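Local coordinates for protein transcription termination factor FttA (Methanosarcina mazei, PDB 2XR1) that probably terminates transcription genome-wide by cleaving nascent RNA at the polymerase exit channel, using two zinc ions, and degrading the released RNA from its 5' end, at residues P225-P230 / V254-K259; C268-R273 / P462-N467; K487-H492 / M520-A525; R587-Y592 / V614-S619. All blocks are in the same frame, centred on the assembly; numbering follows the deposited sequence.

Contact 1. Residues P225-P230 / V254-K259; sequences PYLYVP and VPLLFK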
# COMPACT_ATOMS: atom_id res chain seq x y z
N PRO B 225 -14.95 -1.98 -2.82
CA PRO B 225 -13.60 -1.93 -2.27
C PRO B 225 -12.83 -0.72 -2.84
O PRO B 225 -13.26 -0.12 -3.83
CB PRO B 225 -12.99 -3.22 -2.76
CG PRO B 225 -14.14 -4.09 -3.09
CD PRO B 225 -15.24 -3.23 -3.51
N TYR B 226 -11.72 -0.35 -2.19
CA TYR B 226 -10.90 0.75 -2.68
C TYR B 226 -10.07 0.30 -3.89
O TYR B 226 -8.87 0.08 -3.80
CB TYR B 226 -9.98 1.31 -1.56
CG TYR B 226 -10.72 1.90 -0.39
CD1 TYR B 226 -11.13 3.19 -0.41
CD2 TYR B 226 -11.05 1.12 0.70
CE1 TYR B 226 -11.86 3.71 0.67
CE2 TYR B 226 -11.76 1.62 1.74
CZ TYR B 226 -12.16 2.89 1.73
OH TYR B 226 -12.84 3.39 2.78
N LEU B 227 -10.73 0.19 -5.04
CA LEU B 227 -10.07 -0.29 -6.25
C LEU B 227 -9.27 0.81 -6.96
O LEU B 227 -8.56 0.47 -7.91
CB LEU B 227 -11.08 -0.88 -7.22
CG LEU B 227 -11.84 -2.13 -6.78
CD1 LEU B 227 -12.89 -2.57 -7.82
CD2 LEU B 227 -10.86 -3.28 -6.43
N TYR B 228 -9.34 2.07 -6.53
CA TYR B 228 -8.83 3.17 -7.36
C TYR B 228 -7.43 3.65 -6.90
O TYR B 228 -6.94 4.69 -7.33
CB TYR B 228 -9.88 4.31 -7.45
CG TYR B 228 -11.24 3.76 -7.89
CD1 TYR B 228 -12.10 3.18 -6.96
CD2 TYR B 228 -11.62 3.74 -9.24
CE1 TYR B 228 -13.32 2.65 -7.34
CE2 TYR B 228 -12.85 3.20 -9.63
CZ TYR B 228 -13.69 2.65 -8.68
OH TYR B 228 -14.90 2.11 -9.03
N VAL B 229 -6.77 2.86 -6.06
CA VAL B 229 -5.53 3.23 -5.40
C VAL B 229 -4.32 2.71 -6.10
O VAL B 229 -4.41 1.71 -6.78
CB VAL B 229 -5.46 2.65 -3.94
CG1 VAL B 229 -6.48 3.30 -3.07
CG2 VAL B 229 -5.57 1.10 -3.91
N PRO B 230 -3.15 3.32 -5.89
CA PRO B 230 -1.96 2.97 -6.67
C PRO B 230 -1.58 1.50 -6.66
O PRO B 230 -0.95 1.07 -7.59
CB PRO B 230 -0.88 3.79 -5.99
CG PRO B 230 -1.56 4.96 -5.58
CD PRO B 230 -2.90 4.52 -5.09
N VAL B 254 -16.16 -8.62 -9.29
CA VAL B 254 -15.16 -9.08 -10.21
C VAL B 254 -15.42 -8.59 -11.63
O VAL B 254 -14.48 -8.25 -12.34
CB VAL B 254 -15.00 -10.59 -10.19
CG1 VAL B 254 -14.13 -11.10 -11.42
CG2 VAL B 254 -14.40 -11.00 -8.85
N PRO B 255 -16.69 -8.53 -12.07
CA PRO B 255 -16.86 -7.97 -13.38
C PRO B 255 -16.52 -6.49 -13.48
O PRO B 255 -16.25 -6.03 -14.58
CB PRO B 255 -18.35 -8.22 -13.68
CG PRO B 255 -18.69 -9.39 -12.90
CD PRO B 255 -17.89 -9.21 -11.61
N LEU B 256 -16.55 -5.74 -12.38
CA LEU B 256 -16.19 -4.33 -12.44
C LEU B 256 -14.71 -4.19 -12.78
O LEU B 256 -14.30 -3.26 -13.46
CB LEU B 256 -16.47 -3.67 -11.08
CG LEU B 256 -16.39 -2.15 -10.95
CD1 LEU B 256 -17.28 -1.46 -11.94
CD2 LEU B 256 -16.77 -1.76 -9.58
N LEU B 257 -13.89 -5.14 -12.29
CA LEU B 257 -12.47 -5.19 -12.67
C LEU B 257 -12.33 -5.23 -14.17
O LEU B 257 -11.52 -4.50 -14.74
CB LEU B 257 -11.76 -6.40 -12.06
CG LEU B 257 -11.71 -6.40 -10.53
CD1 LEU B 257 -11.10 -7.66 -9.94
CD2 LEU B 257 -10.96 -5.18 -10.03
N PHE B 258 -13.13 -6.06 -14.83
CA PHE B 258 -13.07 -6.13 -16.29
C PHE B 258 -13.57 -4.83 -16.96
O PHE B 258 -13.00 -4.36 -17.95
CB PHE B 258 -13.80 -7.38 -16.77
CG PHE B 258 -13.05 -8.63 -16.50
CD1 PHE B 258 -12.05 -9.04 -17.34
CD2 PHE B 258 -13.32 -9.37 -15.41
CE1 PHE B 258 -11.36 -10.17 -17.10
CE2 PHE B 258 -12.61 -10.52 -15.15
CZ PHE B 258 -11.63 -10.91 -15.99
N LYS B 259 -14.61 -4.25 -16.40
CA LYS B 259 -15.12 -3.01 -16.92
C LYS B 259 -14.02 -1.96 -16.95
O LYS B 259 -13.96 -1.13 -17.85
CB LYS B 259 -16.28 -2.50 -16.08
CG LYS B 259 -16.93 -1.24 -16.62
CD LYS B 259 -18.17 -0.86 -15.79
CE LYS B 259 -18.76 0.50 -16.17
NZ LYS B 259 -20.24 0.45 -15.94

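Contact 2. Residues C268-R273 / P462-N467; sequences CTPPTR and PEYLNN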
# COMPACT_ATOMS: atom_id res chain seq x y z
N CYS B 268 -11.00 -20.09 -9.72
CA CYS B 268 -11.93 -20.55 -8.69
C CYS B 268 -12.26 -22.00 -8.93
O CYS B 268 -11.79 -22.57 -9.86
CB CYS B 268 -13.22 -19.77 -8.74
SG CYS B 268 -14.07 -20.06 -10.28
N THR B 269 -13.05 -22.61 -8.03
CA THR B 269 -13.43 -24.04 -8.19
C THR B 269 -14.48 -24.14 -9.26
O THR B 269 -15.08 -23.15 -9.60
CB THR B 269 -13.96 -24.67 -6.89
OG1 THR B 269 -15.06 -23.88 -6.41
CG2 THR B 269 -12.83 -24.74 -5.84
N PRO B 270 -14.68 -25.32 -9.82
CA PRO B 270 -15.75 -25.42 -10.86
C PRO B 270 -17.16 -25.03 -10.40
O PRO B 270 -17.88 -24.37 -11.13
CB PRO B 270 -15.71 -26.89 -11.28
CG PRO B 270 -14.31 -27.33 -10.96
CD PRO B 270 -13.78 -26.48 -9.82
N PRO B 271 -17.58 -25.45 -9.21
CA PRO B 271 -18.90 -25.04 -8.78
C PRO B 271 -18.98 -23.53 -8.51
O PRO B 271 -20.01 -22.91 -8.77
CB PRO B 271 -19.11 -25.83 -7.48
CG PRO B 271 -18.12 -26.92 -7.55
CD PRO B 271 -16.96 -26.39 -8.26
N THR B 272 -17.93 -22.95 -7.97
CA THR B 272 -17.90 -21.52 -7.82
C THR B 272 -18.18 -20.86 -9.15
O THR B 272 -18.91 -19.89 -9.23
CB THR B 272 -16.52 -21.05 -7.30
OG1 THR B 272 -16.33 -21.60 -6.00
CG2 THR B 272 -16.41 -19.57 -7.22
N ARG B 273 -17.57 -21.36 -10.20
CA ARG B 273 -17.70 -20.74 -11.48
C ARG B 273 -19.17 -20.64 -11.84
O ARG B 273 -19.67 -19.58 -12.18
CB ARG B 273 -16.98 -21.60 -12.49
CG ARG B 273 -16.54 -20.84 -13.70
CD ARG B 273 -17.36 -21.12 -14.87
NE ARG B 273 -17.40 -22.52 -15.28
CZ ARG B 273 -16.73 -23.03 -16.32
NH1 ARG B 273 -15.88 -22.30 -17.06
NH2 ARG B 273 -16.91 -24.31 -16.64
N PRO B 462 -21.15 -33.49 -7.60
CA PRO B 462 -21.17 -34.45 -6.50
C PRO B 462 -19.87 -34.52 -5.67
O PRO B 462 -19.95 -34.68 -4.46
CB PRO B 462 -21.46 -35.78 -7.20
CG PRO B 462 -21.12 -35.56 -8.64
CD PRO B 462 -21.38 -34.14 -8.91
N GLU B 463 -18.71 -34.44 -6.34
CA GLU B 463 -17.37 -34.46 -5.69
C GLU B 463 -17.15 -33.32 -4.70
O GLU B 463 -16.22 -33.38 -3.93
CB GLU B 463 -16.26 -34.34 -6.74
CG GLU B 463 -15.53 -35.60 -7.13
CD GLU B 463 -16.29 -36.42 -8.08
OE1 GLU B 463 -17.52 -36.54 -7.81
OE2 GLU B 463 -15.69 -36.94 -9.07
N TYR B 464 -17.97 -32.27 -4.73
CA TYR B 464 -17.80 -31.14 -3.84
C TYR B 464 -18.68 -31.22 -2.61
O TYR B 464 -18.60 -30.36 -1.73
CB TYR B 464 -17.97 -29.80 -4.61
CG TYR B 464 -16.73 -29.55 -5.43
CD1 TYR B 464 -15.64 -28.88 -4.87
CD2 TYR B 464 -16.58 -30.08 -6.71
CE1 TYR B 464 -14.47 -28.71 -5.58
CE2 TYR B 464 -15.40 -29.91 -7.44
CZ TYR B 464 -14.35 -29.22 -6.86
OH TYR B 464 -13.15 -29.03 -7.51
N LEU B 465 -19.45 -32.28 -2.52
CA LEU B 465 -20.23 -32.64 -1.33
C LEU B 465 -19.49 -33.72 -0.50
O LEU B 465 -18.63 -34.43 -1.03
CB LEU B 465 -21.56 -33.26 -1.78
CG LEU B 465 -22.39 -32.47 -2.78
CD1 LEU B 465 -23.52 -33.31 -3.39
CD2 LEU B 465 -22.94 -31.22 -2.09
N ASN B 466 -19.87 -33.88 0.77
CA ASN B 466 -19.32 -34.96 1.60
C ASN B 466 -19.86 -36.32 1.16
O ASN B 466 -20.83 -36.40 0.41
CB ASN B 466 -19.58 -34.69 3.10
CG ASN B 466 -21.06 -34.76 3.48
OD1 ASN B 466 -21.78 -35.63 3.03
ND2 ASN B 466 -21.49 -33.84 4.32
N ASN B 467 -19.23 -37.40 1.64
CA ASN B 467 -19.61 -38.78 1.27
C ASN B 467 -21.09 -39.14 1.40
O ASN B 467 -21.64 -39.89 0.59
CB ASN B 467 -18.82 -39.79 2.12
CG ASN B 467 -17.43 -40.10 1.57
OD1 ASN B 467 -16.74 -39.22 1.06
ND2 ASN B 467 -17.04 -41.38 1.65

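Contact 3. Residues K487-H492 / M520-A525; sequences KPVDSH and MEYFKA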
# COMPACT_ATOMS: atom_id res chain seq x y z
N LYS B 487 -41.54 -26.65 -3.73
CA LYS B 487 -42.22 -26.09 -4.87
C LYS B 487 -41.49 -24.83 -5.26
O LYS B 487 -41.52 -23.86 -4.55
CB LYS B 487 -43.69 -25.73 -4.55
CG LYS B 487 -44.54 -26.78 -3.82
CD LYS B 487 -44.74 -28.04 -4.61
CE LYS B 487 -45.80 -28.93 -3.97
NZ LYS B 487 -45.39 -29.30 -2.58
N PRO B 488 -40.83 -24.82 -6.42
CA PRO B 488 -40.15 -23.58 -6.79
C PRO B 488 -41.09 -22.53 -7.35
O PRO B 488 -42.16 -22.84 -7.83
CB PRO B 488 -39.15 -24.03 -7.87
CG PRO B 488 -39.28 -25.51 -7.96
CD PRO B 488 -40.63 -25.85 -7.43
N VAL B 489 -40.64 -21.29 -7.31
CA VAL B 489 -41.41 -20.16 -7.84
C VAL B 489 -40.42 -19.10 -8.23
O VAL B 489 -39.61 -18.68 -7.39
CB VAL B 489 -42.33 -19.54 -6.75
CG1 VAL B 489 -41.96 -20.01 -5.34
CG2 VAL B 489 -42.29 -18.02 -6.82
N ASP B 490 -40.42 -18.69 -9.48
CA ASP B 490 -39.62 -17.52 -9.88
C ASP B 490 -40.44 -16.62 -10.84
O ASP B 490 -40.19 -15.41 -10.93
CB ASP B 490 -38.24 -17.93 -10.43
CG ASP B 490 -37.31 -18.53 -9.33
OD1 ASP B 490 -36.85 -17.80 -8.41
OD2 ASP B 490 -37.03 -19.76 -9.40
N SER B 491 -41.42 -17.21 -11.54
CA SER B 491 -42.56 -16.43 -12.00
C SER B 491 -43.04 -15.49 -10.88
O SER B 491 -43.19 -15.89 -9.73
CB SER B 491 -43.72 -17.33 -12.38
OG SER B 491 -44.92 -16.57 -12.49
N HIS B 492 -43.26 -14.22 -11.24
CA HIS B 492 -43.99 -13.29 -10.38
C HIS B 492 -45.49 -13.67 -10.30
O HIS B 492 -46.13 -13.51 -9.26
CB HIS B 492 -43.83 -11.85 -10.91
CG HIS B 492 -44.94 -10.93 -10.50
ND1 HIS B 492 -46.02 -10.66 -11.31
CD2 HIS B 492 -45.16 -10.25 -9.34
CE1 HIS B 492 -46.84 -9.82 -10.69
NE2 HIS B 492 -46.34 -9.56 -9.50
N MET B 520 -39.12 -9.73 0.54
CA MET B 520 -39.76 -8.49 0.90
C MET B 520 -41.23 -8.43 0.45
O MET B 520 -42.07 -7.86 1.14
CB MET B 520 -38.94 -7.31 0.38
CG MET B 520 -37.59 -7.14 1.11
SD MET B 520 -37.77 -7.03 2.92
CE MET B 520 -37.67 -8.75 3.38
N GLU B 521 -41.54 -9.04 -0.69
CA GLU B 521 -42.93 -9.17 -1.10
C GLU B 521 -43.68 -10.07 -0.12
O GLU B 521 -44.75 -9.72 0.36
CB GLU B 521 -43.06 -9.70 -2.55
CG GLU B 521 -43.42 -8.63 -3.59
CD GLU B 521 -42.90 -8.95 -5.00
OE1 GLU B 521 -41.67 -9.17 -5.12
OE2 GLU B 521 -43.69 -8.99 -5.98
N TYR B 522 -43.11 -11.23 0.19
CA TYR B 522 -43.71 -12.14 1.17
C TYR B 522 -43.90 -11.49 2.52
O TYR B 522 -44.90 -11.72 3.20
CB TYR B 522 -42.85 -13.39 1.34
CG TYR B 522 -42.83 -14.23 0.11
CD1 TYR B 522 -43.99 -14.87 -0.33
CD2 TYR B 522 -41.68 -14.36 -0.65
CE1 TYR B 522 -43.99 -15.63 -1.48
CE2 TYR B 522 -41.68 -15.12 -1.82
CZ TYR B 522 -42.84 -15.73 -2.22
OH TYR B 522 -42.84 -16.48 -3.35
N PHE B 523 -42.94 -10.66 2.89
CA PHE B 523 -42.93 -9.98 4.19
C PHE B 523 -43.94 -8.84 4.18
O PHE B 523 -44.71 -8.67 5.13
CB PHE B 523 -41.50 -9.50 4.49
CG PHE B 523 -41.39 -8.54 5.62
CD1 PHE B 523 -41.19 -8.99 6.90
CD2 PHE B 523 -41.46 -7.17 5.40
CE1 PHE B 523 -41.08 -8.08 7.95
CE2 PHE B 523 -41.35 -6.27 6.45
CZ PHE B 523 -41.16 -6.72 7.71
N LYS B 524 -43.95 -8.07 3.10
CA LYS B 524 -44.87 -6.95 3.00
C LYS B 524 -46.30 -7.41 3.23
O LYS B 524 -47.13 -6.63 3.70
CB LYS B 524 -44.74 -6.25 1.65
N ALA B 525 -46.58 -8.69 2.95
CA ALA B 525 -47.94 -9.21 3.03
C ALA B 525 -48.21 -10.13 4.22
O ALA B 525 -49.35 -10.26 4.63
CB ALA B 525 -48.30 -9.93 1.73

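Contact 4. Residues R587-Y592 / V614-S619; sequences RQLMEY and VDLASS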
# COMPACT_ATOMS: atom_id res chain seq x y z
N ARG B 587 -15.79 -21.10 18.87
CA ARG B 587 -15.02 -22.29 19.19
C ARG B 587 -14.29 -22.84 17.94
O ARG B 587 -13.12 -23.14 17.95
CB ARG B 587 -15.92 -23.38 19.77
CG ARG B 587 -15.16 -24.41 20.60
CD ARG B 587 -16.01 -25.65 20.94
NE ARG B 587 -15.93 -26.65 19.86
CZ ARG B 587 -16.90 -26.90 18.96
NH1 ARG B 587 -18.08 -26.24 19.00
NH2 ARG B 587 -16.70 -27.82 18.02
N GLN B 588 -15.01 -22.92 16.85
CA GLN B 588 -14.48 -23.54 15.64
C GLN B 588 -13.39 -22.71 15.01
O GLN B 588 -12.45 -23.27 14.44
CB GLN B 588 -15.62 -23.83 14.67
CG GLN B 588 -16.40 -25.05 15.13
CD GLN B 588 -17.83 -25.09 14.64
OE1 GLN B 588 -18.30 -24.18 13.93
NE2 GLN B 588 -18.56 -26.15 15.03
N LEU B 589 -13.51 -21.39 15.08
CA LEU B 589 -12.46 -20.51 14.60
C LEU B 589 -11.18 -20.80 15.38
O LEU B 589 -10.10 -20.96 14.80
CB LEU B 589 -12.87 -19.05 14.74
CG LEU B 589 -14.00 -18.65 13.76
CD1 LEU B 589 -14.68 -17.31 14.10
CD2 LEU B 589 -13.43 -18.62 12.37
N MET B 590 -11.31 -20.89 16.69
CA MET B 590 -10.15 -21.12 17.53
C MET B 590 -9.56 -22.50 17.31
O MET B 590 -8.36 -22.65 17.30
CB MET B 590 -10.51 -20.95 19.01
CG MET B 590 -10.71 -19.48 19.40
SD MET B 590 -9.13 -18.57 19.68
CE MET B 590 -8.93 -18.81 21.46
N GLU B 591 -10.41 -23.50 17.10
CA GLU B 591 -9.94 -24.86 16.91
C GLU B 591 -9.19 -24.95 15.56
O GLU B 591 -8.14 -25.59 15.49
CB GLU B 591 -11.11 -25.86 17.01
CG GLU B 591 -11.69 -26.06 18.44
CD GLU B 591 -13.03 -26.93 18.51
OE1 GLU B 591 -13.82 -26.94 17.50
OE2 GLU B 591 -13.28 -27.61 19.59
N TYR B 592 -9.69 -24.25 14.54
CA TYR B 592 -9.08 -24.26 13.21
C TYR B 592 -7.62 -23.85 13.22
O TYR B 592 -6.78 -24.50 12.59
CB TYR B 592 -9.80 -23.31 12.27
CG TYR B 592 -9.31 -23.37 10.84
CD1 TYR B 592 -9.70 -24.40 10.01
CD2 TYR B 592 -8.50 -22.39 10.32
CE1 TYR B 592 -9.31 -24.47 8.71
CE2 TYR B 592 -8.05 -22.46 9.01
CZ TYR B 592 -8.48 -23.53 8.21
OH TYR B 592 -8.05 -23.65 6.90
N VAL B 614 -11.13 -7.94 16.16
CA VAL B 614 -10.18 -7.60 17.22
C VAL B 614 -10.24 -8.60 18.39
O VAL B 614 -9.20 -8.96 18.96
CB VAL B 614 -10.44 -6.10 17.68
CG1 VAL B 614 -9.65 -5.73 18.92
CG2 VAL B 614 -10.14 -5.13 16.48
N ASP B 615 -11.43 -9.05 18.73
CA ASP B 615 -11.60 -10.04 19.80
C ASP B 615 -10.95 -11.37 19.42
O ASP B 615 -10.20 -11.95 20.18
CB ASP B 615 -13.09 -10.30 20.04
CG ASP B 615 -13.38 -10.93 21.41
OD1 ASP B 615 -12.57 -11.77 21.94
OD2 ASP B 615 -14.48 -10.56 21.96
N LEU B 616 -11.25 -11.86 18.23
CA LEU B 616 -10.66 -13.08 17.79
C LEU B 616 -9.13 -12.96 17.72
O LEU B 616 -8.42 -13.86 18.16
CB LEU B 616 -11.25 -13.50 16.44
CG LEU B 616 -10.75 -14.85 15.94
CD1 LEU B 616 -11.21 -15.96 16.88
CD2 LEU B 616 -11.20 -15.11 14.52
N ALA B 617 -8.62 -11.86 17.18
CA ALA B 617 -7.18 -11.72 17.05
C ALA B 617 -6.50 -11.87 18.41
O ALA B 617 -5.67 -12.75 18.57
CB ALA B 617 -6.77 -10.43 16.39
N SER B 618 -6.88 -11.03 19.38
CA SER B 618 -6.22 -11.02 20.67
C SER B 618 -6.47 -12.30 21.41
O SER B 618 -5.62 -12.74 22.16
CB SER B 618 -6.59 -9.82 21.53
OG SER B 618 -7.95 -9.72 21.74
N SER B 619 -7.61 -12.95 21.17
CA SER B 619 -7.81 -14.27 21.75
C SER B 619 -6.77 -15.28 21.27
O SER B 619 -6.22 -16.02 22.10
CB SER B 619 -9.23 -14.76 21.53
OG SER B 619 -10.07 -13.93 22.30

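Contact 1. Residues P225-P230 / V254-K259
Leu227 meets Leu257 through methyl groups. CD2 of Leu257 comes within 3.9 Å of Leu227 CD1 and 4.1 Å of Leu227 CD2, so a single methyl of the helix residue sits against both branches of the loop residue. The two side chains run at about a right angle to each other. In Leu257 the branch point stands anti to the carbonyl carbon (chi1 -64°), which carries its methyls nearer to the loop than the initial direction of the side chain would suggest. Leu256 adds a looser apolar touch, its CD2 lying 4.3 Å from Leu227 CD1.

The loop 225-230 runs between strands 208-211 and 240-242 of the metallo-beta-lactamase fold. Helix 254-259 comes soon after helix 248-251, which carries the zinc ligands Asp249 and His250; the side chains of Leu257 and His250 are about 11 Å apart.

Further out, Cys199 of strand 199-203 packs on Leu227, while Pro225 rests on Cys199 and Leu253. On the far side of the helix, Val254 and Phe258 pack on Val266 of strand 266-268 and Pro255 on Met300 of helix 299-306. Tyr226, just before Leu227, centres an inverse gamma turn, consistent with the weak bond from Leu227 N to Pro225 O, and its ring meets Trp183 of the second subunit with the planes about perpendicular.

Contact 2. Residues C268-R273 / P462-N467
Pro271, in the first turn of helix 270-290 of the metallo-beta-lactamase region, meets Tyr464 of the beta-CASP region, so the contact belongs to the seam between these two parts of the chain. The interaction is a CH-pi contact. Pro271 CG lies 3.9 Å from the centroid of the Tyr464 ring, 22° off the ring normal, and thus over a face but shifted toward the rim at CD2. Pro271 CD extends the overlap, reaching Tyr464 CE2 at 3.9 Å.

Pro270 comes at the phenol end instead: its CD is 3.5 Å from Tyr464 OH, approaching obliquely. CB of Thr269 touches the CE1 side, also obliquely. With CG anti to the carbonyl carbon (chi1 -75°), Tyr464 points its phenol from the 3-10 segment 462-464 toward the helix start, where the ring meets the two prolines and Thr269.

Thr269 is the N-cap of helix 270-290. Its OG1 accepts a weak capping bond from Thr272 N at 3.4 Å and is also hydrogen-bonded with Gly335 O. The phenol OH of Tyr464 is hydrogen-bonded to Asp312 OD1, and the ring of Tyr313 meets that of Tyr464.

No hydrogen bond joins the two segments. The chemistry therefore divides within one residue: the Tyr464 ring supplies apolar and CH-pi contact to the prolines, while the hydroxyl of this buried residue is satisfied by Asp312 OD1, a bond that probably helps to set the position of the phenol end.

Contact 3. Residues K487-H492 / M520-A525
Val489 and Tyr522 come toward each other from opposite directions, joining strand 486-489, an outermost strand of the six-stranded parallel sheet in the beta-CASP region, to helix 518-526. The hydroxyl end of the phenol does the touching: Tyr522 OH is 3.8 Å from Val489 CG2 and 4.1 Å from Val489 CG1, lying near both methyls. Tyr522 has its CG anti to the carbonyl carbon (chi1 -67°), and the long ring carries the oxygen from the helix to the strand. Along that course the side chain also rests on Ile507 and Ala509 of strand 506-509 and on Ile498 of helix 492-500. The valine side chain offers only carbon; the hydroxyl's polar partner, by a hydrogen bond, is Asp448 OD2, at the end of the adjacent strand 445-448.

The second pair is arranged differently. The side chains of His492 and Glu521 cross at about a right angle, yet their flat groups are nearly coplanar, 26° apart. The imidazole of His492 is swung toward the helix with CG anti to the backbone N (chi1 156°), and it presents an edge to the carboxylate. His492 opens helix 492-500, whose N-cap is Ser491, with OG bonded to Ala494 N. Arg495 of that helix packs on both Glu521 and Tyr522. The carboxylate could stabilise a protonated imidazole through space, although the charge of the histidine is not established. The imidazole atom closest to Glu521 OE2 is the ring carbon CD2, at 3.9 Å.

Contact 4. Residues R587-Y592 / V614-S619
Leu589 and Leu616 pack between helices 586-594 and 610-624, whose short segments approach to 11.1 Å between axes. The two leucines are rotated differently. Leu616 holds its CG anti to the backbone N (chi1 -175°), bringing its methyls nearer the partner helix, whereas Leu589 places its CG anti to the carbonyl carbon. Their side chains meet at about a right angle, with CD1 of Leu616 4.1 Å from Leu589 CB and CD2 of Leu616 4.1 Å from Leu589 CD1.

Met590 reaches the next turn of the other helix by a side chain bent at chi2 (-80°) and again at chi3 (-92°). These bends leave SD loosely near Leu616, while the terminal methyl comes to Ser619: Met590 CE is 4.1 Å from Ser619 CB and 3.9 Å from Ser619 O. Val620 and Lys623 continue the surface on which Met590 lies.

Ser619 turns its hydroxyl back along its own helix. OG bonds to Asp615 O at 2.9 Å, from the opposite face of the carbonyl plane to Ser619 N, and it is also hydrogen-bonded to Arg586 NH2. The same guanidinium makes a salt bridge through NH1 to Asp615 OD1, linking the start of the first helix to the second.

The Leu589 side chain lies about 9 Å from those of the zinc ligands His607 and Asp355. Between the segments themselves only carbon and sulfur groups, with one backbone oxygen, come together and no hydrogen bond forms, so the fit depends on side-chain shape, while Arg586, bonded to Asp615 and Ser619, adds polar links between the two helices beside the apolar contact.

Contacts 1 and 2 are buried, whereas contacts 3 and 4 are only partly so. Contacts 1 and 4 both lie in the metallo-beta-lactamase part, in its N-terminal and C-terminal regions; contact 3 stays inside the beta-CASP region, and contact 2 bridges the two. No pair shares an element: even contacts 1 and 2, whose nearest atoms are closer than those of any other pair, stay about 9 Å apart, and contacts 3 and 4 have centres 39 Å apart. None has a hydrogen bond between its segments. Chemistry follows place: branched aliphatic packing in contact 1, proline against aromatic in contact 2, aliphatic and sulfur groups in contact 4, and a histidine-glutamate neighbourhood at the exposed side of contact 3.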